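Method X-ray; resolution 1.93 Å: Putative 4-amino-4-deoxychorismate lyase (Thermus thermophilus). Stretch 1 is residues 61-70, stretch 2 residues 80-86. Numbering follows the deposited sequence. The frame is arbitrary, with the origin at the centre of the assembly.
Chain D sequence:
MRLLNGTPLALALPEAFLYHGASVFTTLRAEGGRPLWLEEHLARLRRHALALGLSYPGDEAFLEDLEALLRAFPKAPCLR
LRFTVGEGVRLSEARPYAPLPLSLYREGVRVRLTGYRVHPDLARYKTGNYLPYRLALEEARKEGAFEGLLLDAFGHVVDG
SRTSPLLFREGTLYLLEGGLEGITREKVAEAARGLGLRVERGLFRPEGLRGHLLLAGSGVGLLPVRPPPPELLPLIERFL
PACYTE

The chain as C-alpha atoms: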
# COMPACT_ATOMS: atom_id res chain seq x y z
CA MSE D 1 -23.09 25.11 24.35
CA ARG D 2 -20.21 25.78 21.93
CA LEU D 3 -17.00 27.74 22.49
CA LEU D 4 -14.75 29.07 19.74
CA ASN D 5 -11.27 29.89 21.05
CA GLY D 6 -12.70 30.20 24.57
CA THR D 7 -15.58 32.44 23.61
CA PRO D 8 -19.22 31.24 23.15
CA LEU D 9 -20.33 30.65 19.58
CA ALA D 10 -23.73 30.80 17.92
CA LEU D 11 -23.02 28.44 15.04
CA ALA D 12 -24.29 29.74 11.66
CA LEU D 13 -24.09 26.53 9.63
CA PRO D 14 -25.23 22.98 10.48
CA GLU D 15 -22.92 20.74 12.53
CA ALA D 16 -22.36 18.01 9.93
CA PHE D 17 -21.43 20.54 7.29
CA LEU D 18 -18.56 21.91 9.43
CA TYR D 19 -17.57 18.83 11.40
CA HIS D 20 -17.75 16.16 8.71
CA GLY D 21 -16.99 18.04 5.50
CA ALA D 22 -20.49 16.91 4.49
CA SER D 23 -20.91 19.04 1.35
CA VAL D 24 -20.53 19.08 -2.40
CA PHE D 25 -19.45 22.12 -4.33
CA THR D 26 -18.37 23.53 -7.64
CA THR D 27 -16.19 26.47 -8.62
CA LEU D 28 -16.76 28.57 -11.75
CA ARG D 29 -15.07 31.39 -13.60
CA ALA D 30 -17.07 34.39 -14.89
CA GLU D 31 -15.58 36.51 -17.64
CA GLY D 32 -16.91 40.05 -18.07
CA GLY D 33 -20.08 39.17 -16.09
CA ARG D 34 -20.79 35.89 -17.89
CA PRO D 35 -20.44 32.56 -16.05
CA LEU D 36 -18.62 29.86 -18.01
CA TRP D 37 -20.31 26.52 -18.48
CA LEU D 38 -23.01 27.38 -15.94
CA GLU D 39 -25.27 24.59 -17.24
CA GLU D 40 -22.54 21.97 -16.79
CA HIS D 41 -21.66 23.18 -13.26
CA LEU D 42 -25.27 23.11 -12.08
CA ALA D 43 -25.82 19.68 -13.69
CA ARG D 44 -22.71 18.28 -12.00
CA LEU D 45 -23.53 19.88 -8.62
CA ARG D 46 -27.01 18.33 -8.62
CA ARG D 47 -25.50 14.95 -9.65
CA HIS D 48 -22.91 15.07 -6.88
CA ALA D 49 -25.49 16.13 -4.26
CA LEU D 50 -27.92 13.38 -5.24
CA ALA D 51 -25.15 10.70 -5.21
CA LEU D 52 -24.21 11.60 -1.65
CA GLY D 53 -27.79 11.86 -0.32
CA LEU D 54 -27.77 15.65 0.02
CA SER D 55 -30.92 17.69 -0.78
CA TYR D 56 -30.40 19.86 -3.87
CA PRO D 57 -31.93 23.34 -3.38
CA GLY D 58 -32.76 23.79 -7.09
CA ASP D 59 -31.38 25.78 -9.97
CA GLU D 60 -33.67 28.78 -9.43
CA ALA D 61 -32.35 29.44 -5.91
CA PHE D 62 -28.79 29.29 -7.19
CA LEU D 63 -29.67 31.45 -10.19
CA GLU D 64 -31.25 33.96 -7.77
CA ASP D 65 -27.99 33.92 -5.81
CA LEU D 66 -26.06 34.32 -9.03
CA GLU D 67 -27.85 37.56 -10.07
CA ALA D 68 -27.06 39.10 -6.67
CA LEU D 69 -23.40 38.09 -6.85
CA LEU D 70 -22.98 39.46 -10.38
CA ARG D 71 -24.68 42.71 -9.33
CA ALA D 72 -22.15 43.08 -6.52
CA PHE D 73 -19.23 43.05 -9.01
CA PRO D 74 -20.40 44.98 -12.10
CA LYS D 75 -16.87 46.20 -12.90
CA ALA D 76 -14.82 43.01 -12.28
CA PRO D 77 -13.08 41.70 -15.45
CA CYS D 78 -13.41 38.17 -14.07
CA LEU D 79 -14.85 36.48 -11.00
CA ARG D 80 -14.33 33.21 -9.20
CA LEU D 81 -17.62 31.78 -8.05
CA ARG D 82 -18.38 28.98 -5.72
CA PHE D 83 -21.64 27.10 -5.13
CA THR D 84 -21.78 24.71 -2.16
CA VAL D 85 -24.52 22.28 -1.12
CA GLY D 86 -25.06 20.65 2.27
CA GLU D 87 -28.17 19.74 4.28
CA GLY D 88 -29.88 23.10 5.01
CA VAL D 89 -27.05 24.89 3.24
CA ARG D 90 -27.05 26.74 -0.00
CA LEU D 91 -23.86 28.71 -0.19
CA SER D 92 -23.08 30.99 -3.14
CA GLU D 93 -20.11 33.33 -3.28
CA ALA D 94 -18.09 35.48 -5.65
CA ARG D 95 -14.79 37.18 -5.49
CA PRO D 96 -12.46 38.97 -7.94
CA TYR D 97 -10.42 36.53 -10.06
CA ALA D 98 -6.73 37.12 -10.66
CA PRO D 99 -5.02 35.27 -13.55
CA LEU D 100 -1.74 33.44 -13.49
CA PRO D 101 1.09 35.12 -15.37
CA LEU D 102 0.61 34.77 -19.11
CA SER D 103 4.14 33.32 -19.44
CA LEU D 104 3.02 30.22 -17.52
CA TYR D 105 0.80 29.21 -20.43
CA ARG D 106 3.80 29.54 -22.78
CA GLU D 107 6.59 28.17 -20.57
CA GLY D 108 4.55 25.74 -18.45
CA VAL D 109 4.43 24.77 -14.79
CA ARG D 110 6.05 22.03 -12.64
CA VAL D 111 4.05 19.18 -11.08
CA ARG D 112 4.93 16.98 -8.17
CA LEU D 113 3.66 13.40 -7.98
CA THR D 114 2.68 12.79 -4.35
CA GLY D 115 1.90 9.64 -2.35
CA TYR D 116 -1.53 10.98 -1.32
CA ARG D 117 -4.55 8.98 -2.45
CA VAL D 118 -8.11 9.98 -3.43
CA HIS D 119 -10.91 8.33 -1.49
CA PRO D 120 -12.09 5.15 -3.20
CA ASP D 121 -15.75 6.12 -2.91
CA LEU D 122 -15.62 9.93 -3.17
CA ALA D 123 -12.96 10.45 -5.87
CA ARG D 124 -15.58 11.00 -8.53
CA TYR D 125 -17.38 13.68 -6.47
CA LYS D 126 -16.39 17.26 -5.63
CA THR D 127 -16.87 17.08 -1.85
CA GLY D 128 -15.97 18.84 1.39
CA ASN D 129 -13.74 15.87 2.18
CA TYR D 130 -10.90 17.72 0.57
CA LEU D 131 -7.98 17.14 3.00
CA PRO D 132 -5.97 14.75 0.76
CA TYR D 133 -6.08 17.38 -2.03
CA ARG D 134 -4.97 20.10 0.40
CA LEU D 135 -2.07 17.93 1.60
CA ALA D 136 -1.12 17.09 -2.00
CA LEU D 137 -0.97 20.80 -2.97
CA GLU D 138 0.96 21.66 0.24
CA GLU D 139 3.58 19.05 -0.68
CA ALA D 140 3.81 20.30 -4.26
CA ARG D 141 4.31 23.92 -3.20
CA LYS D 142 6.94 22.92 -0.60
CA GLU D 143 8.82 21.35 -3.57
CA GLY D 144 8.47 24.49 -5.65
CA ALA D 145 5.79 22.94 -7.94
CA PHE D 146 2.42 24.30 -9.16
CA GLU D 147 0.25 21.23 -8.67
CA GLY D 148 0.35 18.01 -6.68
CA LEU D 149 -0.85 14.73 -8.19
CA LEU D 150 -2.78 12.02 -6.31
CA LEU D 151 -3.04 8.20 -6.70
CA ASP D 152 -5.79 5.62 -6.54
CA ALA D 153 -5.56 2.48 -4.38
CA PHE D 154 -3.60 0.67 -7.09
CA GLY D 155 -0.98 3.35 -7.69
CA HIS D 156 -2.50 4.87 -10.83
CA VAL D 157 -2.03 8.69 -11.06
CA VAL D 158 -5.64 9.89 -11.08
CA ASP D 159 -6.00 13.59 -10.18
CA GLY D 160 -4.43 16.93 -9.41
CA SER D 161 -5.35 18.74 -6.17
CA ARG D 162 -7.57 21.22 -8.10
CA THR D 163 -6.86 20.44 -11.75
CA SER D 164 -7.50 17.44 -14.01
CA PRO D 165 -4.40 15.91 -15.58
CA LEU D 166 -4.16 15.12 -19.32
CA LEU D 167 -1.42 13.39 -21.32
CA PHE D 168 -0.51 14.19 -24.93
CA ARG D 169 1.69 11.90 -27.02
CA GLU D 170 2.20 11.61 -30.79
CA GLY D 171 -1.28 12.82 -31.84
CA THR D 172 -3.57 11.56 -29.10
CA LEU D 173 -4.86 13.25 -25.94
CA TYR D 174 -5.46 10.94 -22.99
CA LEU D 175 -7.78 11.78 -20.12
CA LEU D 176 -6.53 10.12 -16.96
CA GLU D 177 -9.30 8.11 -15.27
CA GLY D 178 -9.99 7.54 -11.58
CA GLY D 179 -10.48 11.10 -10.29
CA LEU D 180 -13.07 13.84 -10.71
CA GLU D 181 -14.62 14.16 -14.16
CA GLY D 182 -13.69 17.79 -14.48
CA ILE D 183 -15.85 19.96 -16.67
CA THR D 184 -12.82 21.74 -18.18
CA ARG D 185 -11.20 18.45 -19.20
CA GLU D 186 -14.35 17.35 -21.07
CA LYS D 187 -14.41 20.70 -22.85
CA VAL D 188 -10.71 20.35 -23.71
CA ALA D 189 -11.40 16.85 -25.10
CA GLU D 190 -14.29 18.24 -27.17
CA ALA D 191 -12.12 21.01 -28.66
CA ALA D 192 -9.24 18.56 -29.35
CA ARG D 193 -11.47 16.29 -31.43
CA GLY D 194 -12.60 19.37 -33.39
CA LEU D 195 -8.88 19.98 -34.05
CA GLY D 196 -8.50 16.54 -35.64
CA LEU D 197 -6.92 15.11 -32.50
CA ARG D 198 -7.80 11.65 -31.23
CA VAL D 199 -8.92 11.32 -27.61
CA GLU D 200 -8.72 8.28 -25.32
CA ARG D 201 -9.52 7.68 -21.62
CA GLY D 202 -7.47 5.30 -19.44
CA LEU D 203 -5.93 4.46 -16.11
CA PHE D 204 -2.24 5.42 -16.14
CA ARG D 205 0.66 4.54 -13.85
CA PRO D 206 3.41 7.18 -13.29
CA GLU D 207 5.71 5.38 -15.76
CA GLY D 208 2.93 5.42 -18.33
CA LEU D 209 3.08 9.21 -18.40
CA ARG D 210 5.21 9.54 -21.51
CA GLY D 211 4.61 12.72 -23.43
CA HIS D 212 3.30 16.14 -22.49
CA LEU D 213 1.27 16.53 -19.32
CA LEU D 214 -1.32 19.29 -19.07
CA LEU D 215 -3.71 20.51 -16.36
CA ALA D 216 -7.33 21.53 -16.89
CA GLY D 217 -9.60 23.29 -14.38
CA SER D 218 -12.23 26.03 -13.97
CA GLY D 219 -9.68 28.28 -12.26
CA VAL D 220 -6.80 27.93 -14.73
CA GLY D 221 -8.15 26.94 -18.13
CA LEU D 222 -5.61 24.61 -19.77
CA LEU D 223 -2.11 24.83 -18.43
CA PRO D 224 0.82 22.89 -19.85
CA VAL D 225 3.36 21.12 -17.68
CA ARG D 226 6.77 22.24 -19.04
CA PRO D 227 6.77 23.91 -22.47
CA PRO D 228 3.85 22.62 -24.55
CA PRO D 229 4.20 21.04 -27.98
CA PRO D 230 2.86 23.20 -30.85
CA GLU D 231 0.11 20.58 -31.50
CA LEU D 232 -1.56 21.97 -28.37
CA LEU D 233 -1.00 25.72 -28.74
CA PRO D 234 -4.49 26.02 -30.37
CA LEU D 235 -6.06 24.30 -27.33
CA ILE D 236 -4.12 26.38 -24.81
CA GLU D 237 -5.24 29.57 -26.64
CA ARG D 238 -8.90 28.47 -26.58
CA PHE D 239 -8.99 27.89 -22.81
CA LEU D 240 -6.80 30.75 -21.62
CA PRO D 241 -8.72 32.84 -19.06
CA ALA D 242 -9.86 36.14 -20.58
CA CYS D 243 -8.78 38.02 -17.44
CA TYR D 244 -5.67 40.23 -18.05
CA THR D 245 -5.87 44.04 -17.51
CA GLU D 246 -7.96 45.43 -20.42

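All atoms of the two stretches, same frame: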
# COMPACT_ATOMS: atom_id res chain seq x y z
N ALA D 61 -32.90 28.85 -7.12
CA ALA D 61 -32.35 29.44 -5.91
C ALA D 61 -30.91 29.87 -6.16
O ALA D 61 -30.49 30.97 -5.77
CB ALA D 61 -32.45 28.45 -4.74
N PHE D 62 -30.17 29.01 -6.86
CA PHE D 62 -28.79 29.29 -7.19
C PHE D 62 -28.68 30.39 -8.22
O PHE D 62 -27.79 31.22 -8.16
CB PHE D 62 -28.10 28.02 -7.68
CG PHE D 62 -27.42 27.24 -6.58
CD1 PHE D 62 -26.45 27.85 -5.78
CD2 PHE D 62 -27.73 25.90 -6.37
CE1 PHE D 62 -25.81 27.14 -4.76
CE2 PHE D 62 -27.08 25.17 -5.35
CZ PHE D 62 -26.11 25.79 -4.56
N LEU D 63 -29.62 30.41 -9.16
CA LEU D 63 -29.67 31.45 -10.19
C LEU D 63 -30.09 32.80 -9.61
O LEU D 63 -29.64 33.84 -10.09
CB LEU D 63 -30.62 31.06 -11.32
CG LEU D 63 -30.25 29.85 -12.17
CD1 LEU D 63 -31.51 29.34 -12.93
CD2 LEU D 63 -29.13 30.14 -13.14
N GLU D 64 -30.94 32.77 -8.59
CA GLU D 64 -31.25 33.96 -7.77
C GLU D 64 -29.99 34.47 -7.08
O GLU D 64 -29.66 35.65 -7.16
CB GLU D 64 -32.24 33.55 -6.69
CG GLU D 64 -33.32 34.54 -6.38
CD GLU D 64 -34.47 33.85 -5.65
OE1 GLU D 64 -35.37 33.31 -6.32
OE2 GLU D 64 -34.44 33.82 -4.40
N ASP D 65 -29.28 33.57 -6.41
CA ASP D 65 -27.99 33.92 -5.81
C ASP D 65 -27.05 34.53 -6.83
O ASP D 65 -26.38 35.54 -6.54
CB ASP D 65 -27.32 32.68 -5.21
CG ASP D 65 -28.02 32.18 -3.98
OD1 ASP D 65 -28.91 32.91 -3.46
OD2 ASP D 65 -27.68 31.06 -3.52
N LEU D 66 -27.00 33.91 -8.01
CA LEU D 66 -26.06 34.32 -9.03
C LEU D 66 -26.26 35.77 -9.48
O LEU D 66 -25.28 36.53 -9.57
CB LEU D 66 -26.04 33.33 -10.18
CG LEU D 66 -25.03 33.49 -11.32
CD1 LEU D 66 -23.57 33.71 -10.83
CD2 LEU D 66 -25.13 32.27 -12.24
N GLU D 67 -27.52 36.17 -9.70
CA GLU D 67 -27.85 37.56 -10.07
C GLU D 67 -27.30 38.56 -9.05
O GLU D 67 -26.67 39.56 -9.42
CB GLU D 67 -29.36 37.80 -10.17
CG GLU D 67 -30.17 36.69 -10.85
CD GLU D 67 -31.66 37.02 -10.90
OE1 GLU D 67 -31.99 38.24 -10.82
OE2 GLU D 67 -32.49 36.05 -11.00
N ALA D 68 -27.55 38.27 -7.77
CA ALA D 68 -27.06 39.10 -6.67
C ALA D 68 -25.54 39.22 -6.67
O ALA D 68 -25.00 40.32 -6.50
CB ALA D 68 -27.56 38.57 -5.33
N LEU D 69 -24.87 38.09 -6.87
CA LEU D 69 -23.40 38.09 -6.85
C LEU D 69 -22.84 38.94 -7.99
O LEU D 69 -21.93 39.74 -7.78
CB LEU D 69 -22.84 36.66 -6.90
CG LEU D 69 -23.19 35.69 -5.76
CD1 LEU D 69 -22.68 34.30 -6.05
CD2 LEU D 69 -22.65 36.20 -4.39
N LEU D 70 -23.38 38.73 -9.18
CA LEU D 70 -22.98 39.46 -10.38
C LEU D 70 -23.25 40.97 -10.27
O LEU D 70 -22.48 41.80 -10.78
CB LEU D 70 -23.70 38.89 -11.60
CG LEU D 70 -23.01 37.85 -12.50
CD1 LEU D 70 -21.81 37.17 -11.90
CD2 LEU D 70 -23.98 36.82 -13.04
N ARG D 80 -14.29 34.61 -9.60
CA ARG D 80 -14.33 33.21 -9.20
C ARG D 80 -15.57 33.02 -8.36
O ARG D 80 -15.82 33.76 -7.37
CB ARG D 80 -13.07 32.83 -8.40
CG ARG D 80 -12.94 31.33 -8.12
CD ARG D 80 -12.24 31.13 -6.78
NE ARG D 80 -12.21 29.75 -6.29
CZ ARG D 80 -12.91 29.30 -5.24
NH1 ARG D 80 -13.73 30.11 -4.57
NH2 ARG D 80 -12.80 28.03 -4.86
N LEU D 81 -16.38 32.03 -8.73
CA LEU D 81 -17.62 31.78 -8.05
C LEU D 81 -17.55 30.42 -7.42
O LEU D 81 -16.86 29.53 -7.92
CB LEU D 81 -18.79 31.79 -9.07
CG LEU D 81 -18.93 32.98 -10.01
CD1 LEU D 81 -19.93 32.68 -11.15
CD2 LEU D 81 -19.45 34.13 -9.17
N ARG D 82 -18.29 30.26 -6.34
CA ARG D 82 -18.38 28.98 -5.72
C ARG D 82 -19.78 28.70 -5.20
O ARG D 82 -20.35 29.53 -4.47
CB ARG D 82 -17.39 28.95 -4.59
CG ARG D 82 -17.13 27.58 -4.07
CD ARG D 82 -16.65 27.76 -2.67
NE ARG D 82 -17.19 26.68 -1.89
CZ ARG D 82 -16.56 25.54 -1.71
NH1 ARG D 82 -15.36 25.41 -2.22
NH2 ARG D 82 -17.12 24.58 -1.00
N PHE D 83 -20.31 27.52 -5.54
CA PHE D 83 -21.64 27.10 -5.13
C PHE D 83 -21.46 25.84 -4.30
O PHE D 83 -20.86 24.89 -4.76
CB PHE D 83 -22.52 26.74 -6.34
CG PHE D 83 -22.88 27.91 -7.24
CD1 PHE D 83 -23.32 29.12 -6.71
CD2 PHE D 83 -22.91 27.74 -8.62
CE1 PHE D 83 -23.69 30.18 -7.56
CE2 PHE D 83 -23.30 28.80 -9.47
CZ PHE D 83 -23.68 30.01 -8.93
N THR D 84 -21.99 25.83 -3.08
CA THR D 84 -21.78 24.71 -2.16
C THR D 84 -23.14 24.24 -1.64
O THR D 84 -23.97 25.07 -1.24
CB THR D 84 -20.87 25.12 -0.97
OG1 THR D 84 -19.69 25.74 -1.48
CG2 THR D 84 -20.46 23.90 -0.12
N VAL D 85 -23.34 22.93 -1.67
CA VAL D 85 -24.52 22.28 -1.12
C VAL D 85 -24.21 21.39 0.10
O VAL D 85 -23.34 20.50 0.06
CB VAL D 85 -25.21 21.41 -2.20
CG1 VAL D 85 -26.39 20.67 -1.62
CG2 VAL D 85 -25.67 22.29 -3.40
N GLY D 86 -24.94 21.63 1.18
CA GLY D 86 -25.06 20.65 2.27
C GLY D 86 -26.51 20.62 2.70
O GLY D 86 -27.34 21.41 2.17

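This is an apolar side-chain packing of helix on strand, in which one face of helix 61-70 lies against the inward side chains of strand 80-86 with no hydrogen bond between them. The two run roughly antiparallel, their directions 151° apart and their axes 10.7 Å apart at closest approach, a gap that two layers of side chains fill. About 364 Å² is buried, both sides summed.

The helix supplies Phe-62, Leu-66 and Leu-69, spaced by four and three so that they fall on one side of it. The strand answers by alternation: Leu-81 and Phe-83 point toward the helix, whereas Arg-82 and Thr-84 point away. Because the directions oppose, Phe-62 meets the later part of the strand and Leu-69 the earlier.

The two phenylalanines bury the most area. Phe-62 CD1 lies 3.5 Å from Phe-83 CD1, with ring centroids 4.9 Å apart and planes at 52°, an oblique pairing. The Phe-62 ring also reaches along the strand, its edge meeting Val-85, with Phe-62 CZ 3.7 Å from Val-85 CG2; a beta-branched valine suits a strand and offers a methyl here from a sideways position.

Leu-66 starts sideways, but its t, p rotamer brings its end nearer. Leu-66 CD1 sits 3.8 Å from Leu-81 CD1 and 4.2 Å from Phe-83 CZ, at the edge of that ring, so one methyl touches both strand residues. Leu-69 makes a looser contact, CD1 to Leu-81 CD2 at 4.5 Å.

No polar side chain takes part in the close contacts; the one polar atom among them is the backbone Thr-84 O, 4.0 Å from Phe-62 CZ at the edge of the ring. On the strand's other side, Arg-82 NE donates to Thr-84 OG1 at 2.7 Å. Asp-65 is buried and directed toward the strand, yet makes no close contact with it; its OD2 is hydrogen-bonded elsewhere in the structure. Glu-64 and Glu-67 remain exposed, out of reach of the strand.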